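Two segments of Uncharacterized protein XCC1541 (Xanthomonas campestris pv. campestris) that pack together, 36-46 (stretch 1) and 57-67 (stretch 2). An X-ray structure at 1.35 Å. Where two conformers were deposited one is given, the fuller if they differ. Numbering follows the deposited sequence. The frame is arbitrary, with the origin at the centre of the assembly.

Stretch 1, residues 36-46: HERPDFTDLDA
Stretch 2, residues 57-67: RGRLQRLLEIA

Stretch 1 enters as the end of a β-strand (His36 and Glu37, phi/psi near -150/152 at Glu37), runs through extended loop residues Arg38 to Asp40 (Pro39 -66/152, C-gamma exo), and turns into a helix at Thr42. Phe41 (-110/15) occupies the N-cap position, and its carbonyl O accepts from Asp45 N at 3.1 Å. Asp40 reinforces the turn: its OD1 takes hydrogen bonds from Thr42 N at 2.8 Å and from Thr42 OG1 at 2.6 Å, with Asp40 chi1 t and Thr42 chi1 p. Stretch 2 is helical throughout, phi/psi near -63/-43, with i to i+4 hydrogen bonds such as Arg62 N to Gly58 O at 2.9 Å and Ala67 N to Leu63 O at 2.8 Å. As stretch 1 advances it meets progressively earlier residues of this helix: Pro39 CA lies 7.8 Å from Leu63 CA, and Leu44 CA 6.5 Å from Arg59 CA. Together the stretches bury 586 Å².

Two arginines one helical turn apart, Arg59 and Arg62, reach two aspartates on the short helix. Arg62, pointing toward stretch 1 with chi1 to chi3 t, t, m, forms a two-pronged salt bridge with Asp43 (chi1 p): NH1 to OD1 and NH2 to OD2 are both 2.8 Å, with nearly straight N-H...O angles of 171° and 177°. Asp43 OD1 lies at the edge of the guanidinium, near its plane, as does Asp40 O, which receives a weak hydrogen bond from Arg62 NH1 (2.9 Å, 128°). Leu44 CD1 covers one face of the same group, 3.4 Å from Arg62 NH1.

Arg59 leaves its helix sideways, with chi1 at -106° between wells and chi2 and chi3 both t, so that its end comes nearer stretch 1. Its guanidinium meets Asp45 (chi1 m) edge-on, with Arg59 NE to Asp45 OD1 at 2.7 Å and Arg59 NH2 to Asp45 OD2 at 2.8 Å, again a paired salt bridge. It also lies flat on Phe41, centres 4.6 Å apart and planes at 19°, so one group combines charge pairing at its edge with an aromatic stack.

Phe41 (chi1 m, chi2 -81°) points toward the long helix and is buried. Its CD1 is 3.7 Å from Arg59 CG, its CZ is 4.3 Å from Leu63 CB, and Leu63 N sits at the ring edge. Leu44 (m, t) also points toward stretch 2, placing CD1 3.7 Å from Gly58 C. The absence of a side chain at Gly58 matters here: an ideal CB would point toward stretch 1 and stand 2.7 Å from Leu44 CD2, a clash.

At the strand end, Ile66 (m, t) packs its CD1 3.7 Å from Pro39 CB, while its CG2 is 3.4 Å from Glu37 OE1. Glu37 (chi1 p, chi2 t, chi3 -73°) points toward the helix, and a water donates to Glu37 OE2 and to Ile66 O, each 2.8 Å from the water O, bridging the two stretches.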

# COMPACT_ATOMS: atom_id res chain seq x y z
N HIS A 36 17.33 -5.23 -16.21
CA HIS A 36 16.94 -6.19 -15.15
C HIS A 36 17.53 -7.55 -15.37
O HIS A 36 17.88 -7.92 -16.50
CB HIS A 36 15.43 -6.29 -15.07
CG HIS A 36 14.79 -6.54 -16.38
ND1 HIS A 36 14.53 -7.81 -16.83
CD2 HIS A 36 14.40 -5.69 -17.35
CE1 HIS A 36 13.99 -7.73 -18.03
NE2 HIS A 36 13.89 -6.45 -18.38
N GLU A 37 17.67 -8.28 -14.26
CA GLU A 37 18.11 -9.66 -14.29
C GLU A 37 17.49 -10.40 -13.12
O GLU A 37 17.21 -9.82 -12.10
CB GLU A 37 19.63 -9.82 -14.26
CG GLU A 37 20.29 -9.48 -12.98
CD GLU A 37 21.81 -9.50 -13.04
OE1 GLU A 37 22.39 -10.61 -13.11
OE2 GLU A 37 22.44 -8.41 -12.95
N ARG A 38 17.30 -11.72 -13.32
CA ARG A 38 16.72 -12.63 -12.34
C ARG A 38 17.72 -13.76 -12.11
O ARG A 38 17.74 -14.74 -12.90
CB ARG A 38 15.42 -13.16 -12.88
CG ARG A 38 14.30 -12.12 -12.82
CD ARG A 38 13.11 -12.61 -13.67
NE ARG A 38 13.41 -12.43 -15.06
CZ ARG A 38 12.71 -12.98 -16.04
NH1 ARG A 38 11.68 -13.78 -15.80
NH2 ARG A 38 13.08 -12.73 -17.29
N PRO A 39 18.59 -13.60 -11.11
CA PRO A 39 19.60 -14.65 -10.93
C PRO A 39 18.97 -15.99 -10.51
O PRO A 39 17.95 -16.01 -9.84
CB PRO A 39 20.47 -14.11 -9.83
CG PRO A 39 20.26 -12.56 -9.88
CD PRO A 39 18.81 -12.45 -10.22
N ASP A 40 19.64 -17.06 -10.85
CA ASP A 40 19.17 -18.40 -10.52
C ASP A 40 19.88 -18.85 -9.27
O ASP A 40 21.11 -18.96 -9.22
CB ASP A 40 19.51 -19.30 -11.68
CG ASP A 40 18.85 -20.67 -11.55
OD1 ASP A 40 18.60 -21.09 -10.40
OD2 ASP A 40 18.49 -21.26 -12.58
N PHE A 41 19.11 -19.07 -8.21
CA PHE A 41 19.63 -19.57 -6.97
C PHE A 41 19.18 -21.02 -6.69
O PHE A 41 19.33 -21.46 -5.54
CB PHE A 41 19.15 -18.69 -5.81
CG PHE A 41 19.46 -17.23 -5.96
CD1 PHE A 41 20.72 -16.74 -5.64
CD2 PHE A 41 18.45 -16.32 -6.33
CE1 PHE A 41 21.00 -15.37 -5.70
CE2 PHE A 41 18.74 -14.99 -6.45
CZ PHE A 41 20.01 -14.50 -6.13
N THR A 42 18.68 -21.72 -7.68
CA THR A 42 18.06 -23.02 -7.43
C THR A 42 19.09 -24.04 -6.92
O THR A 42 18.75 -24.90 -6.12
CB THR A 42 17.31 -23.55 -8.66
OG1 THR A 42 18.18 -23.58 -9.80
CG2 THR A 42 16.07 -22.65 -8.99
N ASP A 43 20.35 -23.92 -7.33
CA ASP A 43 21.38 -24.86 -6.85
C ASP A 43 21.61 -24.71 -5.38
O ASP A 43 21.75 -25.68 -4.65
CB ASP A 43 22.72 -24.67 -7.63
CG ASP A 43 23.25 -23.26 -7.62
OD1 ASP A 43 22.44 -22.29 -7.71
OD2 ASP A 43 24.50 -23.09 -7.47
N LEU A 44 21.61 -23.47 -4.93
CA LEU A 44 21.88 -23.13 -3.55
C LEU A 44 20.74 -23.57 -2.66
O LEU A 44 20.94 -24.17 -1.57
CB LEU A 44 22.06 -21.62 -3.41
CG LEU A 44 23.29 -21.06 -4.15
CD1 LEU A 44 23.18 -19.54 -4.37
CD2 LEU A 44 24.60 -21.47 -3.44
N ASP A 45 19.55 -23.36 -3.14
CA ASP A 45 18.34 -23.72 -2.34
C ASP A 45 18.25 -25.22 -2.10
O ASP A 45 17.76 -25.62 -1.01
CB ASP A 45 17.07 -23.23 -3.01
CG ASP A 45 16.97 -21.72 -3.04
OD1 ASP A 45 17.77 -21.08 -2.35
OD2 ASP A 45 16.04 -21.21 -3.71
N ALA A 46 18.73 -26.01 -3.06
CA ALA A 46 18.75 -27.47 -2.96
C ALA A 46 19.80 -27.99 -1.98
O ALA A 46 19.78 -29.18 -1.66
CB ALA A 46 18.93 -28.07 -4.35
N ARG A 57 24.03 -18.46 2.99
CA ARG A 57 25.26 -17.70 2.87
C ARG A 57 25.67 -17.60 1.40
O ARG A 57 26.07 -16.53 0.94
CB ARG A 57 26.38 -18.35 3.67
CG ARG A 57 27.69 -17.60 3.55
N GLY A 58 25.53 -18.70 0.68
CA GLY A 58 25.86 -18.78 -0.76
C GLY A 58 24.97 -17.86 -1.58
O GLY A 58 25.41 -17.19 -2.50
N ARG A 59 23.70 -17.81 -1.19
CA ARG A 59 22.74 -16.91 -1.83
C ARG A 59 23.13 -15.49 -1.62
O ARG A 59 23.15 -14.69 -2.54
CB ARG A 59 21.34 -17.10 -1.27
CG ARG A 59 20.40 -17.78 -2.14
CD ARG A 59 19.01 -17.82 -1.47
NE ARG A 59 17.97 -18.36 -2.26
CZ ARG A 59 16.98 -17.69 -2.85
NH1 ARG A 59 16.94 -16.37 -2.84
NH2 ARG A 59 16.08 -18.38 -3.49
N LEU A 60 23.48 -15.15 -0.38
CA LEU A 60 23.92 -13.82 -0.06
C LEU A 60 25.16 -13.44 -0.87
O LEU A 60 25.26 -12.32 -1.38
CB LEU A 60 24.25 -13.65 1.45
CG LEU A 60 23.03 -13.75 2.36
CD1 LEU A 60 23.42 -14.18 3.84
CD2 LEU A 60 22.28 -12.48 2.37
N GLN A 61 26.14 -14.34 -0.92
CA GLN A 61 27.40 -14.05 -1.64
C GLN A 61 27.15 -13.91 -3.12
O GLN A 61 27.70 -12.98 -3.73
CB GLN A 61 28.43 -15.14 -1.37
CG GLN A 61 29.76 -14.91 -2.12
CD GLN A 61 30.53 -13.71 -1.59
OE1 GLN A 61 30.41 -13.35 -0.41
NE2 GLN A 61 31.35 -13.10 -2.45
N ARG A 62 26.30 -14.75 -3.69
CA ARG A 62 26.06 -14.67 -5.13
C ARG A 62 25.38 -13.34 -5.47
O ARG A 62 25.76 -12.65 -6.44
CB ARG A 62 25.24 -15.83 -5.58
CG ARG A 62 24.91 -15.82 -7.06
CD ARG A 62 24.26 -17.05 -7.54
NE ARG A 62 25.15 -18.21 -7.39
CZ ARG A 62 24.71 -19.46 -7.47
NH1 ARG A 62 23.45 -19.72 -7.78
NH2 ARG A 62 25.54 -20.47 -7.28
N LEU A 63 24.32 -12.98 -4.73
CA LEU A 63 23.67 -11.70 -4.97
C LEU A 63 24.59 -10.53 -4.74
O LEU A 63 24.54 -9.58 -5.50
CB LEU A 63 22.41 -11.57 -4.12
CG LEU A 63 21.60 -10.32 -4.34
CD1 LEU A 63 21.24 -10.09 -5.83
CD2 LEU A 63 20.32 -10.34 -3.50
N LEU A 64 25.44 -10.56 -3.69
CA LEU A 64 26.37 -9.49 -3.42
C LEU A 64 27.28 -9.25 -4.65
O LEU A 64 27.48 -8.11 -5.08
CB LEU A 64 27.23 -9.86 -2.20
CG LEU A 64 28.37 -8.92 -1.80
CD1 LEU A 64 27.80 -7.56 -1.52
CD2 LEU A 64 29.12 -9.51 -0.58
N GLU A 65 27.76 -10.34 -5.23
CA GLU A 65 28.68 -10.24 -6.36
C GLU A 65 27.99 -9.62 -7.56
O GLU A 65 28.55 -8.75 -8.25
CB GLU A 65 29.24 -11.62 -6.67
CG GLU A 65 30.30 -12.01 -5.62
CD GLU A 65 30.93 -13.40 -5.82
OE1 GLU A 65 30.67 -14.06 -6.84
OE2 GLU A 65 31.72 -13.80 -4.94
N ILE A 66 26.76 -10.06 -7.82
CA ILE A 66 25.98 -9.53 -8.90
C ILE A 66 25.62 -8.05 -8.72
O ILE A 66 25.67 -7.21 -9.66
CB ILE A 66 24.70 -10.40 -9.11
CG1 ILE A 66 25.09 -11.82 -9.60
CG2 ILE A 66 23.77 -9.81 -10.11
CD1 ILE A 66 23.91 -12.85 -9.63
N ALA A 67 25.25 -7.69 -7.49
CA ALA A 67 24.91 -6.28 -7.23
C ALA A 67 26.10 -5.38 -7.33
O ALA A 67 26.01 -4.28 -7.89
CB ALA A 67 24.26 -6.20 -5.83
O HOH W 1 25.00 -7.55 -12.35